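Local coordinates for NUDIX hydrolase (PDB 3QSJ), which probably hydrolyses phosphorus-containing anhydride bonds with the help of a divalent metal ion such as magnesium or manganese, at residues R59-P64 / G128-L133; G134-I139 / F157-Q162; V28-K33 / G40-P45. All blocks are in the same frame, centred on the assembly; numbering follows the deposited sequence. Where two conformers were deposited one is given.

Contact 2 is the most deeply buried of the three: it pairs two strands of the mixed sheet with helices packed on both faces. Contact 3 joins another hairpin of that sheet on the opposite side of the chain's centre, partly buried and near the calcium site. Contact 1, also partly buried, lies outside the sheet, where a loop meets a short strand. It touches contact 2 through Pro64, whose CB is 3.9 Å from Phe157 CE1, whereas contact 3 touches neither. Chemistry follows place: two backbone bonds and small apolar contacts in contact 1, leucine and phenylalanine packing plus a bridging water in contact 2, and four backbone bonds flanked by arginines in contact 3.

Contact 1. Residues R59-P64 / G128-L133; sequences RAFGRP and GLAFDL
Ala60 and Leu133 meet methyl to methyl, with Leu133 CD1 3.6 Å from Ala60 CB. Leu133 CG, anti to the carbonyl carbon (chi1 -62°), lies 3.8 Å from the same Ala60 CB. Pro64 lies alongside Leu133 and points the same way; its ring atom CD is 3.8 Å from Leu133 CB, while Pro64 CA makes a CA-H...O contact with Leu133 O. Helix 72-87 packs on this apolar group, Ala76 touching both Pro64 and Leu133. Toward the start of both segments, the ring of Phe61 has Phe131 O at its edge, near the ring plane, and brings CE2 obliquely to within 3.9 Å of Ala130 CB. The Phe61 ring also takes part in a cation-pi contact with Arg94. The Phe61 backbone carries both hydrogen bonds of the contact, Phe61 N to Phe131 O and Leu133 N to Phe61 O, each 2.9 Å. The Asp132 carboxylate is engaged just beyond its own segment, OD1 accepting from Gly134 N. The two segments run in nearly the same direction, 20° apart, and a single parallel bridge, Phe61 with Asp132, joins the loop between helices 51-58 and 72-87 to the end of short strand 130-131, beside the helix that carries calcium ligands Glu82 and Glu86.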
loop_
_atom_site.group_PDB
_atom_site.type_symbol
_atom_site.label_atom_id
_atom_site.label_comp_id
_atom_site.label_asym_id
_atom_site.label_seq_id
_atom_site.Cartn_x
_atom_site.Cartn_y
_atom_site.Cartn_z
ATOM N N ARG A 59 -4.566 17.839 -5.909
ATOM C CA ARG A 59 -4.968 18.579 -4.692
ATOM C C ARG A 59 -4.056 18.239 -3.509
ATOM O O ARG A 59 -4.236 18.803 -2.408
ATOM C CB ARG A 59 -6.398 18.175 -4.233
ATOM C CG ARG A 59 -7.384 18.059 -5.347
ATOM C CD ARG A 59 -8.773 17.734 -4.868
ATOM N NE ARG A 59 -9.609 17.942 -6.042
ATOM C CZ ARG A 59 -10.289 17.012 -6.675
ATOM N NH1 ARG A 59 -10.414 15.799 -6.151
ATOM N NH2 ARG A 59 -10.970 17.319 -7.770
ATOM N N ALA A 60 -3.087 17.323 -3.717
ATOM C CA ALA A 60 -2.244 16.818 -2.630
ATOM C C ALA A 60 -1.213 17.856 -2.160
ATOM O O ALA A 60 -0.910 18.800 -2.898
ATOM C CB ALA A 60 -1.508 15.548 -3.075
ATOM N N PHE A 61 -0.649 17.627 -0.961
ATOM C CA PHE A 61 0.461 18.439 -0.480
ATOM C C PHE A 61 1.715 17.685 -0.779
ATOM O O PHE A 61 1.788 16.450 -0.654
ATOM C CB PHE A 61 0.380 18.574 1.066
ATOM C CG PHE A 61 -0.907 19.223 1.516
ATOM C CD1 PHE A 61 -1.020 20.605 1.572
ATOM C CD2 PHE A 61 -2.002 18.449 1.892
ATOM C CE1 PHE A 61 -2.188 21.199 2.009
ATOM C CE2 PHE A 61 -3.185 19.056 2.333
ATOM C CZ PHE A 61 -3.265 20.419 2.405
ATOM N N GLY A 62 2.749 18.425 -1.142
ATOM C CA GLY A 62 4.037 17.752 -1.313
ATOM C C GLY A 62 4.110 16.791 -2.496
ATOM O O GLY A 62 3.345 16.883 -3.491
ATOM N N ARG A 63 5.128 15.925 -2.428
ATOM C CA ARG A 63 5.502 14.967 -3.485
ATOM C C ARG A 63 6.204 13.798 -2.811
ATOM O O ARG A 63 6.952 13.997 -1.850
ATOM C CB ARG A 63 6.507 15.722 -4.418
ATOM C CG ARG A 63 7.226 14.968 -5.498
ATOM C CD ARG A 63 8.114 15.954 -6.272
ATOM N NE ARG A 63 7.376 17.174 -6.648
ATOM C CZ ARG A 63 7.784 18.438 -6.456
ATOM N NH1 ARG A 63 8.987 18.694 -5.931
ATOM N NH2 ARG A 63 7.013 19.452 -6.820
ATOM N N PRO A 64 6.073 12.580 -3.356
ATOM C CA PRO A 64 6.748 11.433 -2.747
ATOM C C PRO A 64 8.265 11.594 -2.702
ATOM O O PRO A 64 8.874 12.179 -3.606
ATOM C CB PRO A 64 6.272 10.226 -3.612
ATOM C CG PRO A 64 5.046 10.690 -4.281
ATOM C CD PRO A 64 5.249 12.177 -4.531
ATOM N N GLY A 128 -12.208 19.278 2.762
ATOM C CA GLY A 128 -11.058 20.123 2.475
ATOM C C GLY A 128 -9.738 19.456 2.800
ATOM O O GLY A 128 -8.740 20.138 3.058
ATOM N N LEU A 129 -9.712 18.113 2.809
ATOM C CA LEU A 129 -8.509 17.337 3.139
ATOM C C LEU A 129 -7.764 16.825 1.904
ATOM O O LEU A 129 -8.375 16.662 0.836
ATOM C CB LEU A 129 -8.941 16.126 4.007
ATOM C CG LEU A 129 -9.584 16.445 5.354
ATOM C CD1 LEU A 129 -9.960 15.180 6.044
ATOM C CD2 LEU A 129 -8.708 17.338 6.186
ATOM N N ALA A 130 -6.470 16.444 2.075
ATOM C CA ALA A 130 -5.771 15.813 0.967
ATOM C C ALA A 130 -4.620 15.065 1.533
ATOM O O ALA A 130 -4.318 15.208 2.749
ATOM C CB ALA A 130 -5.304 16.871 -0.074
ATOM N N PHE A 131 -3.968 14.278 0.668
ATOM C CA PHE A 131 -2.825 13.469 1.123
ATOM C C PHE A 131 -1.550 14.288 1.189
ATOM O O PHE A 131 -1.309 15.123 0.304
ATOM C CB PHE A 131 -2.592 12.332 0.159
ATOM C CG PHE A 131 -3.698 11.299 0.248
ATOM C CD1 PHE A 131 -3.871 10.541 1.411
ATOM C CD2 PHE A 131 -4.604 11.136 -0.803
ATOM C CE1 PHE A 131 -4.823 9.528 1.482
ATOM C CE2 PHE A 131 -5.597 10.144 -0.734
ATOM C CZ PHE A 131 -5.699 9.336 0.405
ATOM N N ASP A 132 -0.703 13.986 2.181
ATOM C CA ASP A 132 0.631 14.613 2.244
ATOM C C ASP A 132 1.525 13.524 1.608
ATOM O O ASP A 132 1.957 12.554 2.279
ATOM C CB ASP A 132 1.028 14.877 3.722
ATOM C CG ASP A 132 2.459 15.423 3.808
ATOM O OD1 ASP A 132 3.111 15.584 2.725
ATOM O OD2 ASP A 132 2.928 15.698 4.960
ATOM N N LEU A 133 1.815 13.689 0.322
ATOM C CA LEU A 133 2.649 12.708 -0.399
ATOM C C LEU A 133 4.126 12.684 0.066
ATOM O O LEU A 133 4.819 11.691 -0.165
ATOM C CB LEU A 133 2.564 12.997 -1.897
ATOM C CG LEU A 133 1.130 12.848 -2.445
ATOM C CD1 LEU A 133 1.074 13.161 -3.966
ATOM C CD2 LEU A 133 0.502 11.455 -2.069
#

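Contact 2. Residues G134-I139 / F157-Q162; sequences GLLRRI and FLCVGQ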
loop_
_atom_site.group_PDB
_atom_site.type_symbol
_atom_site.label_atom_id
_atom_site.label_comp_id
_atom_site.label_asym_id
_atom_site.label_seq_id
_atom_site.Cartn_x
_atom_site.Cartn_y
_atom_site.Cartn_z
ATOM N N GLY A 134 4.530 13.711 0.803
ATOM C CA GLY A 134 5.860 13.810 1.376
ATOM C C GLY A 134 6.114 12.701 2.407
ATOM O O GLY A 134 7.267 12.436 2.787
ATOM N N LEU A 135 5.040 12.102 2.916
ATOM C CA LEU A 135 5.103 10.988 3.907
ATOM C C LEU A 135 5.318 9.628 3.211
ATOM O O LEU A 135 5.523 8.637 3.902
ATOM C CB LEU A 135 3.841 10.970 4.752
ATOM C CG LEU A 135 3.731 12.132 5.734
ATOM C CD1 LEU A 135 2.362 12.055 6.460
ATOM C CD2 LEU A 135 4.863 12.090 6.766
ATOM N N LEU A 136 5.342 9.593 1.882
ATOM C CA LEU A 136 5.619 8.315 1.162
ATOM C C LEU A 136 6.922 8.361 0.435
ATOM O O LEU A 136 7.297 9.446 -0.054
ATOM C CB LEU A 136 4.526 8.015 0.099
ATOM C CG LEU A 136 3.322 7.211 0.650
ATOM C CD1 LEU A 136 2.555 8.007 1.794
ATOM C CD2 LEU A 136 2.323 7.051 -0.496
ATOM N N ARG A 137 7.608 7.227 0.388
ATOM C CA ARG A 137 8.834 7.096 -0.337
ATOM C C ARG A 137 8.609 6.105 -1.486
ATOM O O ARG A 137 8.166 4.975 -1.255
ATOM C CB ARG A 137 9.954 6.602 0.604
ATOM C CG ARG A 137 11.276 6.352 -0.080
ATOM C CD ARG A 137 12.265 5.576 0.822
ATOM N NE ARG A 137 13.555 5.427 0.142
ATOM C CZ ARG A 137 14.532 6.330 0.169
ATOM N NH1 ARG A 137 14.386 7.459 0.862
ATOM N NH2 ARG A 137 15.656 6.139 -0.550
ATOM N N ARG A 138 8.950 6.489 -2.719
ATOM C CA ARG A 138 8.937 5.525 -3.821
ATOM C C ARG A 138 10.084 4.560 -3.562
ATOM O O ARG A 138 11.242 4.998 -3.424
ATOM C CB ARG A 138 9.107 6.249 -5.175
ATOM C CG ARG A 138 9.306 5.257 -6.264
ATOM C CD ARG A 138 9.315 5.843 -7.672
ATOM N NE ARG A 138 9.890 4.883 -8.613
ATOM C CZ ARG A 138 9.805 5.018 -9.942
ATOM N NH1 ARG A 138 9.120 6.039 -10.477
ATOM N NH2 ARG A 138 10.379 4.130 -10.743
ATOM N N ILE A 139 9.771 3.224 -3.505
ATOM C CA ILE A 139 10.832 2.241 -3.283
ATOM C C ILE A 139 11.022 1.258 -4.430
ATOM O O ILE A 139 11.958 0.465 -4.414
ATOM C CB ILE A 139 10.646 1.515 -1.947
ATOM C CG1 ILE A 139 9.263 0.778 -1.936
ATOM C CG2 ILE A 139 10.762 2.538 -0.808
ATOM C CD1 ILE A 139 9.079 -0.137 -0.669
ATOM N N PHE A 157 5.400 2.068 -2.766
ATOM C CA PHE A 157 5.644 3.182 -1.875
ATOM C C PHE A 157 5.762 2.638 -0.475
ATOM O O PHE A 157 5.069 1.653 -0.088
ATOM C CB PHE A 157 4.480 4.218 -1.945
ATOM C CG PHE A 157 4.467 4.890 -3.288
ATOM C CD1 PHE A 157 5.294 5.988 -3.542
ATOM C CD2 PHE A 157 3.628 4.435 -4.294
ATOM C CE1 PHE A 157 5.265 6.620 -4.795
ATOM C CE2 PHE A 157 3.625 5.051 -5.553
ATOM C CZ PHE A 157 4.535 6.061 -5.824
ATOM N N LEU A 158 6.558 3.340 0.303
ATOM C CA LEU A 158 6.748 3.009 1.717
ATOM C C LEU A 158 6.256 4.193 2.588
ATOM O O LEU A 158 6.487 5.346 2.218
ATOM C CB LEU A 158 8.278 2.829 1.941
ATOM C CG LEU A 158 8.701 2.465 3.358
ATOM C CD1 LEU A 158 8.418 0.944 3.603
ATOM C CD2 LEU A 158 10.236 2.653 3.527
ATOM N N CYS A 159 5.652 3.904 3.758
ATOM C CA CYS A 159 5.309 4.937 4.742
ATOM C C CYS A 159 5.327 4.321 6.098
ATOM O O CYS A 159 5.389 3.095 6.236
ATOM C CB CYS A 159 3.998 5.647 4.450
ATOM S SG CYS A 159 2.556 4.581 4.641
ATOM N N VAL A 160 5.362 5.171 7.114
ATOM C CA VAL A 160 5.467 4.670 8.482
ATOM C C VAL A 160 4.096 4.795 9.150
ATOM O O VAL A 160 3.431 5.837 9.019
ATOM C CB VAL A 160 6.522 5.520 9.236
ATOM C CG1 VAL A 160 6.610 5.084 10.710
ATOM C CG2 VAL A 160 7.864 5.360 8.573
ATOM N N GLY A 161 3.673 3.724 9.809
ATOM C CA GLY A 161 2.397 3.720 10.522
ATOM C C GLY A 161 2.587 3.375 11.990
ATOM O O GLY A 161 1.912 2.484 12.499
ATOM N N GLN A 162 3.476 4.084 12.700
ATOM C CA GLN A 162 3.749 3.792 14.118
ATOM C C GLN A 162 2.531 4.090 15.005
ATOM O O GLN A 162 2.396 3.540 16.107
ATOM C CB GLN A 162 4.956 4.625 14.571
ATOM C CG GLN A 162 5.689 4.061 15.787
ATOM C CD GLN A 162 6.471 2.815 15.440
ATOM O OE1 GLN A 162 7.276 2.802 14.491
ATOM N NE2 GLN A 162 6.269 1.757 16.242
HETATM O O HOH W 1 5.634 8.029 6.553
#
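Arg137 and Leu158 form an antiparallel hydrogen-bonded pair, with Arg137 N to Leu158 O at 2.9 Å and Leu158 N to Arg137 O at 2.8 Å. Arg138 and Phe157 follow as a non-hydrogen-bonded pair. The strand axes approach to 4.6 Å at 135°, so the pairing is strongly twisted. On the Leu135 side of the Arg137-Leu158 pair the two segments share no direct backbone bond; a water bridges them there, donating to Leu135 O and accepting from Val160 N. Among the side chains, Phe157 and Leu136 cross at about a right angle: Leu136 CD2 packs 3.8 Å from Phe157 CB, and its other methyl, CD1, turns to Cys159 CB. The Phe157 ring leans obliquely past the Arg138 backbone, with CD1 3.7 Å from Arg138 CA and CE1 near Arg138 CB. The Arg138 chain then extends to salt bridges with Asp69 and Asp72. Leu158 projects to the face it shares with Arg137. Ile139 meets it at about a right angle, CG2 lying 3.7 Å from Leu158 CB; chi1 of 60° puts Ile139 CG1 between the backbone N and the carbonyl carbon, leaving CG2 anti to the carbonyl carbon. The guanidinium of Arg137 bonds the carbonyls of Met217 and Leu220. Helix 72-87 covers Leu136 and Phe157, while helix 213-219 covers Leu158. This hairpin of strands 137-143 and 151-160 thus has a helix on each face, as expected of the alpha/beta/alpha sandwich of the Nudix fold.

Contact 3. Residues V28-K33 / G40-P45; sequences VVRRAK and GFVAFP
In one of its two conformers, Val28 brings CG1 obliquely to the Phe44 ring, 3.6 Å from CE1 and 3.8 Å from CD1, while Thr200, Val203 and Leu204 of helix 198-209 pack on Phe44. The Pro45 ring is met more loosely, its CG 4.3 Å from Val29 CG1. The Phe41 ring leads away from the 28-33 segment to Pro195 and Val197. Arg30 lays CG and CD against Gly40 O, each at 3.6 Å, before chi3 of 62° bends the chain and NE pairs with Asp175. Arg31 also bends at chi3, and its NE bonds Phe37 O within the connecting loop. Between the backbones, Val29 N to Ala43 O is 2.9 Å and Ala43 N to Val29 O 3.0 Å, and Arg31 N reaches Phe41 O. Gly40 N closes the series on Arg31 O from a position 47° out of the carbonyl plane, where the hairpin leaves regular pairing. Strand 174-181 flanks strand 24-31 along its other edge through backbone bonds of Val28 and Arg30, while the Val29 side chain packs on Leu174 and Ala177. On the face carrying Val29 and Ala43 lies helix 72-87, whose calcium ligand Glu86 touches Val29 and Pro45, the latter leading into Gly46 of the same site.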
loop_
_atom_site.group_PDB
_atom_site.type_symbol
_atom_site.label_atom_id
_atom_site.label_comp_id
_atom_site.label_asym_id
_atom_site.label_seq_id
_atom_site.Cartn_x
_atom_site.Cartn_y
_atom_site.Cartn_z
ATOM N N VAL A 28 0.404 -6.659 6.296
ATOM C CA VAL A 28 0.215 -7.527 5.143
ATOM C C VAL A 28 -1.206 -7.979 5.157
ATOM O O VAL A 28 -1.872 -7.938 6.205
ATOM C CB VAL A 28 1.203 -8.725 5.096
ATOM C CG1 VAL A 28 2.635 -8.256 4.818
ATOM C CG2 VAL A 28 1.134 -9.567 6.375
ATOM N N VAL A 29 -1.670 -8.448 4.002
ATOM C CA VAL A 29 -3.024 -9.005 3.868
ATOM C C VAL A 29 -2.954 -10.343 3.133
ATOM O O VAL A 29 -1.981 -10.603 2.425
ATOM C CB VAL A 29 -3.962 -8.029 3.140
ATOM C CG1 VAL A 29 -4.064 -6.691 3.934
ATOM C CG2 VAL A 29 -3.506 -7.786 1.691
ATOM N N ARG A 30 -3.980 -11.200 3.290
ATOM C CA ARG A 30 -3.994 -12.429 2.496
ATOM C C ARG A 30 -5.292 -12.501 1.709
ATOM O O ARG A 30 -6.358 -12.329 2.280
ATOM C CB ARG A 30 -3.848 -13.673 3.394
ATOM C CG ARG A 30 -3.940 -14.957 2.530
ATOM C CD ARG A 30 -3.658 -16.207 3.330
ATOM N NE ARG A 30 -4.618 -16.404 4.415
ATOM C CZ ARG A 30 -4.496 -17.388 5.290
ATOM N NH1 ARG A 30 -3.521 -18.278 5.163
ATOM N NH2 ARG A 30 -5.352 -17.500 6.294
ATOM N N ARG A 31 -5.193 -12.736 0.408
ATOM C CA ARG A 31 -6.365 -12.945 -0.482
ATOM C C ARG A 31 -7.114 -14.198 -0.091
ATOM O O ARG A 31 -6.509 -15.248 0.131
ATOM C CB ARG A 31 -5.920 -13.044 -1.947
ATOM C CG ARG A 31 -5.269 -11.764 -2.402
ATOM C CD ARG A 31 -4.595 -11.934 -3.741
ATOM N NE ARG A 31 -5.594 -12.004 -4.793
ATOM C CZ ARG A 31 -6.144 -10.942 -5.371
ATOM N NH1 ARG A 31 -5.820 -9.718 -4.973
ATOM N NH2 ARG A 31 -7.044 -11.095 -6.327
ATOM N N ALA A 32 -8.439 -14.096 0.036
ATOM C CA ALA A 32 -9.278 -15.247 0.401
ATOM C C ALA A 32 -9.151 -16.395 -0.648
ATOM O O ALA A 32 -8.923 -16.140 -1.833
ATOM C CB ALA A 32 -10.734 -14.809 0.490
ATOM N N LYS A 33 -9.366 -17.646 -0.199
ATOM C CA LYS A 33 -9.305 -18.845 -1.035
ATOM C C LYS A 33 -10.427 -18.781 -2.093
ATOM O O LYS A 33 -10.338 -19.439 -3.119
ATOM C CB LYS A 33 -9.454 -20.097 -0.154
ATOM C CG LYS A 33 -8.265 -20.377 0.762
ATOM C CD LYS A 33 -8.432 -21.727 1.460
ATOM C CE LYS A 33 -8.824 -21.658 2.916
ATOM N NZ LYS A 33 -10.135 -20.979 3.141
ATOM N N GLY A 40 -5.149 -17.023 -1.757
ATOM C CA GLY A 40 -4.224 -17.426 -0.696
ATOM C C GLY A 40 -2.909 -16.683 -0.712
ATOM O O GLY A 40 -2.075 -16.921 0.153
ATOM N N PHE A 41 -2.682 -15.861 -1.706
ATOM C CA PHE A 41 -1.405 -15.109 -1.766
ATOM C C PHE A 41 -1.337 -14.029 -0.664
ATOM O O PHE A 41 -2.369 -13.380 -0.366
ATOM C CB PHE A 41 -1.212 -14.418 -3.126
ATOM C CG PHE A 41 -0.551 -15.266 -4.190
ATOM C CD1 PHE A 41 0.630 -14.853 -4.794
ATOM C CD2 PHE A 41 -1.086 -16.502 -4.554
ATOM C CE1 PHE A 41 1.238 -15.633 -5.793
ATOM C CE2 PHE A 41 -0.472 -17.291 -5.549
ATOM C CZ PHE A 41 0.694 -16.858 -6.145
ATOM N N VAL A 42 -0.158 -13.847 -0.081
ATOM C CA VAL A 42 0.048 -12.766 0.875
ATOM C C VAL A 42 0.607 -11.606 0.056
ATOM O O VAL A 42 1.287 -11.826 -0.960
ATOM C CB VAL A 42 0.951 -13.145 2.080
ATOM C CG1 VAL A 42 0.262 -14.203 2.969
ATOM C CG2 VAL A 42 2.341 -13.630 1.629
ATOM N N ALA A 43 0.282 -10.371 0.460
ATOM C CA ALA A 43 0.743 -9.179 -0.211
ATOM C C ALA A 43 0.571 -7.955 0.687
ATOM O O ALA A 43 0.136 -8.027 1.835
ATOM C CB ALA A 43 -0.065 -8.980 -1.510
ATOM N N PHE A 44 0.908 -6.826 0.122
ATOM C CA PHE A 44 0.662 -5.583 0.819
ATOM C C PHE A 44 -0.605 -4.988 0.181
ATOM O O PHE A 44 -0.957 -5.333 -0.949
ATOM C CB PHE A 44 1.837 -4.607 0.621
ATOM C CG PHE A 44 3.182 -5.210 0.987
ATOM C CD1 PHE A 44 3.460 -5.596 2.303
ATOM C CD2 PHE A 44 4.156 -5.416 0.011
ATOM C CE1 PHE A 44 4.673 -6.212 2.621
ATOM C CE2 PHE A 44 5.367 -6.035 0.330
ATOM C CZ PHE A 44 5.615 -6.442 1.622
ATOM N N PRO A 45 -1.276 -4.049 0.856
ATOM C CA PRO A 45 -2.459 -3.418 0.253
ATOM C C PRO A 45 -2.101 -2.711 -1.038
ATOM O O PRO A 45 -1.002 -2.150 -1.155
ATOM C CB PRO A 45 -2.905 -2.391 1.340
ATOM C CG PRO A 45 -2.395 -2.985 2.635
ATOM C CD PRO A 45 -1.011 -3.533 2.222
#